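Local coordinates for MPN domain-containing protein (Archaeoglobus fulgidus, PDB 1OI0), which belongs to the Jab1/MPN domain family, whose proteasomal relatives remove ubiquitin, and is probably a zinc-dependent metallopeptidase, at residues A[84-96]-A[107-119]. Residues are numbered along the deposited sequence; the frame is centred on the assembly and turned at random.
Sequences LSLFTRFGKYHII and KCYNRKGEEVELE
F87 turns one edge of its ring to G113 CA, 4.0 Å from CD2, and takes H94 CB over one face near the rim; CE2 leans obliquely on Y109 CB at 3.9 Å. The H94 imidazole has one face centred over F87 CA, its rotation fixed by an in-plane hydrogen bond from NE2 to F90 O. The Y109 ring presents an edge to H94 O, its CD1 at 3.5 Å, while CE1 meets I96 CD1 obliquely at 3.9 Å; its hydroxyl is hydrogen-bonded to C77 O. An alanine in place of Y109 would keep the CB that F87 meets but would probably leave a gap beside I96 and C77 O without this donor. Y93 takes K92 CB over one face and V116 CG2 at its edge. R111 keeps CG anti to the backbone N (chi1 -177°), which carries its extended chain to T88, where CA and O lie over one guanidinium face; NH2 is 2.8 Å from T88 O, too poorly angled for a hydrogen bond. On the opposite sheet face from H94 and Y109, I95 CD1 packs on L118 CD1 at 3.5 Å. Helix 81-89 thus packs on the antiparallel hairpin 93-98/106-110 of the JAB/MPN fold, with I96 beside zinc ligands H70 and D83.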
loop_
_atom_site.group_PDB
_atom_site.type_symbol
_atom_site.label_atom_id
_atom_site.label_comp_id
_atom_site.label_asym_id
_atom_site.label_seq_id
_atom_site.Cartn_x
_atom_site.Cartn_y
_atom_site.Cartn_z
ATOM N N LEU A 84 3.991 -11.143 -5.220
ATOM C CA LEU A 84 2.802 -11.779 -5.761
ATOM C C LEU A 84 2.255 -12.819 -4.789
ATOM O O LEU A 84 1.042 -12.945 -4.637
ATOM C CB LEU A 84 3.109 -12.419 -7.118
ATOM C CG LEU A 84 2.671 -11.619 -8.353
ATOM C CD1 LEU A 84 3.043 -10.151 -8.212
ATOM C CD2 LEU A 84 3.304 -12.228 -9.598
ATOM N N SER A 85 3.139 -13.553 -4.119
ATOM C CA SER A 85 2.689 -14.564 -3.166
ATOM C C SER A 85 2.052 -13.903 -1.942
ATOM O O SER A 85 1.181 -14.487 -1.295
ATOM C CB SER A 85 3.851 -15.476 -2.739
ATOM O OG SER A 85 4.812 -14.787 -1.961
ATOM N N LEU A 86 2.494 -12.689 -1.623
ATOM C CA LEU A 86 1.939 -11.945 -0.499
ATOM C C LEU A 86 0.545 -11.442 -0.887
ATOM O O LEU A 86 -0.411 -11.560 -0.120
ATOM C CB LEU A 86 2.831 -10.743 -0.157
ATOM C CG LEU A 86 2.205 -9.724 0.807
ATOM C CD1 LEU A 86 2.048 -10.350 2.192
ATOM C CD2 LEU A 86 3.074 -8.478 0.887
ATOM N N PHE A 87 0.442 -10.898 -2.095
ATOM C CA PHE A 87 -0.817 -10.356 -2.596
ATOM C C PHE A 87 -1.951 -11.382 -2.623
ATOM O O PHE A 87 -3.100 -11.053 -2.335
ATOM C CB PHE A 87 -0.624 -9.790 -4.006
ATOM C CG PHE A 87 0.364 -8.656 -4.087
ATOM C CD1 PHE A 87 0.952 -8.131 -2.938
ATOM C CD2 PHE A 87 0.691 -8.100 -5.318
ATOM C CE1 PHE A 87 1.848 -7.071 -3.015
ATOM C CE2 PHE A 87 1.589 -7.035 -5.405
ATOM C CZ PHE A 87 2.167 -6.522 -4.247
ATOM N N THR A 88 -1.624 -12.624 -2.961
ATOM C CA THR A 88 -2.629 -13.682 -3.054
ATOM C C THR A 88 -3.153 -14.229 -1.729
ATOM O O THR A 88 -4.240 -14.805 -1.685
ATOM C CB THR A 88 -2.095 -14.883 -3.861
ATOM O OG1 THR A 88 -1.005 -15.487 -3.155
ATOM C CG2 THR A 88 -1.613 -14.436 -5.225
ATOM N N ARG A 89 -2.392 -14.059 -0.654
ATOM C CA ARG A 89 -2.796 -14.587 0.646
ATOM C C ARG A 89 -4.062 -13.974 1.233
ATOM O O ARG A 89 -4.872 -14.675 1.845
ATOM C CB ARG A 89 -1.650 -14.454 1.650
ATOM C CG ARG A 89 -0.449 -15.325 1.333
ATOM C CD ARG A 89 0.559 -15.251 2.458
ATOM N NE ARG A 89 1.827 -15.886 2.118
ATOM C CZ ARG A 89 2.122 -17.163 2.335
ATOM N NH1 ARG A 89 1.244 -17.985 2.900
ATOM N NH2 ARG A 89 3.316 -17.613 1.993
ATOM N N PHE A 90 -4.232 -12.671 1.050
ATOM C CA PHE A 90 -5.417 -11.993 1.561
ATOM C C PHE A 90 -5.452 -10.561 1.047
ATOM O O PHE A 90 -4.421 -9.996 0.699
ATOM C CB PHE A 90 -5.409 -11.997 3.097
ATOM C CG PHE A 90 -4.320 -11.154 3.702
ATOM C CD1 PHE A 90 -4.516 -9.795 3.927
ATOM C CD2 PHE A 90 -3.088 -11.714 4.020
ATOM C CE1 PHE A 90 -3.499 -9.007 4.458
ATOM C CE2 PHE A 90 -2.065 -10.932 4.550
ATOM C CZ PHE A 90 -2.271 -9.580 4.769
ATOM N N GLY A 91 -6.639 -9.974 1.008
ATOM C CA GLY A 91 -6.749 -8.605 0.547
ATOM C C GLY A 91 -6.894 -8.472 -0.954
ATOM O O GLY A 91 -6.284 -9.207 -1.731
ATOM N N LYS A 92 -7.702 -7.501 -1.355
ATOM C CA LYS A 92 -7.969 -7.243 -2.760
ATOM C C LYS A 92 -6.943 -6.304 -3.394
ATOM O O LYS A 92 -6.571 -6.474 -4.554
ATOM C CB LYS A 92 -9.365 -6.632 -2.910
ATOM C CG LYS A 92 -10.456 -7.349 -2.134
ATOM C CD LYS A 92 -11.786 -6.614 -2.253
ATOM C CE LYS A 92 -12.849 -7.233 -1.357
ATOM N NZ LYS A 92 -12.493 -7.132 0.087
ATOM N N TYR A 93 -6.473 -5.325 -2.625
ATOM C CA TYR A 93 -5.532 -4.343 -3.146
ATOM C C TYR A 93 -4.208 -4.312 -2.413
ATOM O O TYR A 93 -4.153 -4.484 -1.199
ATOM C CB TYR A 93 -6.166 -2.958 -3.086
ATOM C CG TYR A 93 -7.501 -2.906 -3.783
ATOM C CD1 TYR A 93 -7.579 -2.885 -5.172
ATOM C CD2 TYR A 93 -8.686 -2.923 -3.054
ATOM C CE1 TYR A 93 -8.808 -2.883 -5.823
ATOM C CE2 TYR A 93 -9.921 -2.923 -3.693
ATOM C CZ TYR A 93 -9.971 -2.902 -5.076
ATOM O OH TYR A 93 -11.185 -2.896 -5.716
ATOM N N HIS A 94 -3.142 -4.079 -3.168
ATOM C CA HIS A 94 -1.813 -4.030 -2.584
ATOM C C HIS A 94 -0.968 -2.922 -3.183
ATOM O O HIS A 94 -0.689 -2.904 -4.378
ATOM C CB HIS A 94 -1.129 -5.387 -2.753
ATOM C CG HIS A 94 -1.894 -6.517 -2.135
ATOM N ND1 HIS A 94 -2.871 -7.213 -2.816
ATOM C CD2 HIS A 94 -1.876 -7.023 -0.880
ATOM C CE1 HIS A 94 -3.420 -8.099 -2.005
ATOM N NE2 HIS A 94 -2.836 -8.005 -0.825
ATOM N N ILE A 95 -0.565 -1.987 -2.329
ATOM C CA ILE A 95 0.241 -0.857 -2.760
ATOM C C ILE A 95 1.725 -1.054 -2.477
ATOM O O ILE A 95 2.104 -1.628 -1.462
ATOM C CB ILE A 95 -0.202 0.436 -2.041
ATOM C CG1 ILE A 95 -1.648 0.766 -2.414
ATOM C CG2 ILE A 95 0.744 1.586 -2.385
ATOM C CD1 ILE A 95 -2.226 1.919 -1.618
ATOM N N ILE A 96 2.550 -0.598 -3.406
ATOM C CA ILE A 96 3.995 -0.637 -3.218
ATOM C C ILE A 96 4.470 0.796 -3.400
ATOM O O ILE A 96 4.118 1.451 -4.385
ATOM C CB ILE A 96 4.728 -1.503 -4.271
ATOM C CG1 ILE A 96 4.344 -2.975 -4.113
ATOM C CG2 ILE A 96 6.247 -1.340 -4.106
ATOM C CD1 ILE A 96 5.064 -3.890 -5.080
ATOM N N LYS A 107 2.385 2.598 -6.508
ATOM C CA LYS A 107 1.568 1.886 -7.487
ATOM C C LYS A 107 0.702 0.878 -6.738
ATOM O O LYS A 107 1.093 0.380 -5.683
ATOM C CB LYS A 107 2.449 1.161 -8.512
ATOM C CG LYS A 107 3.325 2.082 -9.338
ATOM C CD LYS A 107 4.121 1.306 -10.371
ATOM C CE LYS A 107 5.022 2.228 -11.174
ATOM N NZ LYS A 107 4.241 3.291 -11.868
ATOM N N CYS A 108 -0.481 0.586 -7.271
ATOM C CA CYS A 108 -1.380 -0.367 -6.635
ATOM C C CYS A 108 -1.600 -1.569 -7.547
ATOM O O CYS A 108 -1.632 -1.436 -8.773
ATOM C CB CYS A 108 -2.727 0.298 -6.318
ATOM S SG CYS A 108 -3.827 -0.682 -5.263
ATOM N N TYR A 109 -1.747 -2.739 -6.934
ATOM C CA TYR A 109 -1.957 -3.985 -7.664
ATOM C C TYR A 109 -3.104 -4.776 -7.046
ATOM O O TYR A 109 -3.467 -4.559 -5.892
ATOM C CB TYR A 109 -0.681 -4.841 -7.629
ATOM C CG TYR A 109 0.555 -4.114 -8.099
ATOM C CD1 TYR A 109 1.315 -3.337 -7.220
ATOM C CD2 TYR A 109 0.937 -4.152 -9.441
ATOM C CE1 TYR A 109 2.416 -2.618 -7.668
ATOM C CE2 TYR A 109 2.031 -3.434 -9.900
ATOM C CZ TYR A 109 2.769 -2.668 -9.007
ATOM O OH TYR A 109 3.851 -1.952 -9.458
ATOM N N ASN A 110 -3.683 -5.690 -7.822
ATOM C CA ASN A 110 -4.771 -6.515 -7.314
ATOM C C ASN A 110 -4.199 -7.787 -6.689
ATOM O O ASN A 110 -2.979 -7.952 -6.611
ATOM C CB ASN A 110 -5.763 -6.870 -8.432
ATOM C CG ASN A 110 -5.088 -7.470 -9.648
ATOM O OD1 ASN A 110 -4.131 -8.229 -9.530
ATOM N ND2 ASN A 110 -5.601 -7.143 -10.832
ATOM N N ARG A 111 -5.076 -8.682 -6.245
ATOM C CA ARG A 111 -4.644 -9.922 -5.607
ATOM C C ARG A 111 -3.803 -10.799 -6.530
ATOM O O ARG A 111 -3.144 -11.736 -6.075
ATOM C CB ARG A 111 -5.869 -10.702 -5.107
ATOM C CG ARG A 111 -5.551 -11.986 -4.354
ATOM C CD ARG A 111 -6.819 -12.611 -3.791
ATOM N NE ARG A 111 -6.579 -13.930 -3.210
ATOM C CZ ARG A 111 -6.254 -15.012 -3.913
ATOM N NH1 ARG A 111 -6.130 -14.939 -5.231
ATOM N NH2 ARG A 111 -6.053 -16.168 -3.298
ATOM N N LYS A 112 -3.811 -10.483 -7.823
ATOM C CA LYS A 112 -3.061 -11.258 -8.807
ATOM C C LYS A 112 -1.784 -10.585 -9.311
ATOM O O LYS A 112 -1.101 -11.117 -10.188
ATOM C CB LYS A 112 -3.970 -11.604 -9.991
ATOM C CG LYS A 112 -5.154 -12.485 -9.607
ATOM C CD LYS A 112 -6.052 -12.783 -10.799
ATOM C CE LYS A 112 -6.701 -11.519 -11.339
ATOM N NZ LYS A 112 -7.592 -11.807 -12.498
ATOM N N GLY A 113 -1.464 -9.415 -8.767
ATOM C CA GLY A 113 -0.255 -8.720 -9.177
ATOM C C GLY A 113 -0.382 -7.811 -10.386
ATOM O O GLY A 113 0.619 -7.338 -10.927
ATOM N N GLU A 114 -1.613 -7.564 -10.820
ATOM C CA GLU A 114 -1.858 -6.695 -11.964
ATOM C C GLU A 114 -2.069 -5.270 -11.463
ATOM O O GLU A 114 -2.768 -5.059 -10.471
ATOM C CB GLU A 114 -3.099 -7.172 -12.718
ATOM C CG GLU A 114 -2.995 -8.589 -13.254
ATOM C CD GLU A 114 -4.326 -9.121 -13.745
ATOM O OE1 GLU A 114 -4.978 -8.432 -14.558
ATOM O OE2 GLU A 114 -4.719 -10.228 -13.319
ATOM N N GLU A 115 -1.471 -4.294 -12.137
ATOM C CA GLU A 115 -1.614 -2.906 -11.720
ATOM C C GLU A 115 -3.044 -2.420 -11.909
ATOM O O GLU A 115 -3.640 -2.607 -12.968
ATOM C CB GLU A 115 -0.670 -2.000 -12.509
ATOM C CG GLU A 115 -0.574 -0.589 -11.937
ATOM C CD GLU A 115 0.395 0.290 -12.704
ATOM O OE1 GLU A 115 1.532 -0.159 -12.958
ATOM O OE2 GLU A 115 0.021 1.431 -13.048
ATOM N N VAL A 116 -3.588 -1.796 -10.873
ATOM C CA VAL A 116 -4.949 -1.275 -10.924
ATOM C C VAL A 116 -4.947 0.161 -10.417
ATOM O O VAL A 116 -4.010 0.589 -9.744
ATOM C CB VAL A 116 -5.905 -2.113 -10.052
ATOM C CG1 VAL A 116 -5.962 -3.545 -10.566
ATOM C CG2 VAL A 116 -5.453 -2.080 -8.606
ATOM N N GLU A 117 -5.999 0.906 -10.738
ATOM C CA GLU A 117 -6.079 2.292 -10.310
ATOM C C GLU A 117 -6.659 2.466 -8.911
ATOM O O GLU A 117 -7.387 1.613 -8.398
ATOM C CB GLU A 117 -6.951 3.108 -11.269
ATOM C CG GLU A 117 -6.559 3.085 -12.735
ATOM C CD GLU A 117 -7.489 3.952 -13.567
ATOM O OE1 GLU A 117 -8.524 4.389 -13.019
ATOM O OE2 GLU A 117 -7.198 4.191 -14.758
ATOM N N LEU A 118 -6.314 3.592 -8.306
ATOM C CA LEU A 118 -6.834 3.987 -7.010
ATOM C C LEU A 118 -7.166 5.454 -7.200
ATOM O O LEU A 118 -6.286 6.249 -7.534
ATOM C CB LEU A 118 -5.791 3.853 -5.899
ATOM C CG LEU A 118 -5.535 2.475 -5.295
ATOM C CD1 LEU A 118 -4.639 2.640 -4.074
ATOM C CD2 LEU A 118 -6.851 1.816 -4.895
ATOM N N GLU A 119 -8.429 5.822 -7.026
ATOM C CA GLU A 119 -8.782 7.223 -7.178
ATOM C C GLU A 119 -8.415 7.929 -5.881
ATOM O O GLU A 119 -8.866 7.540 -4.805
ATOM C CB GLU A 119 -10.279 7.391 -7.447
ATOM C CG GLU A 119 -10.648 8.797 -7.893
ATOM C CD GLU A 119 -12.140 9.005 -8.008
ATOM O OE1 GLU A 119 -12.856 8.021 -8.284
ATOM O OE2 GLU A 119 -12.591 10.156 -7.836
HETATM O O HOH W 1 -7.947 -8.104 -6.139
#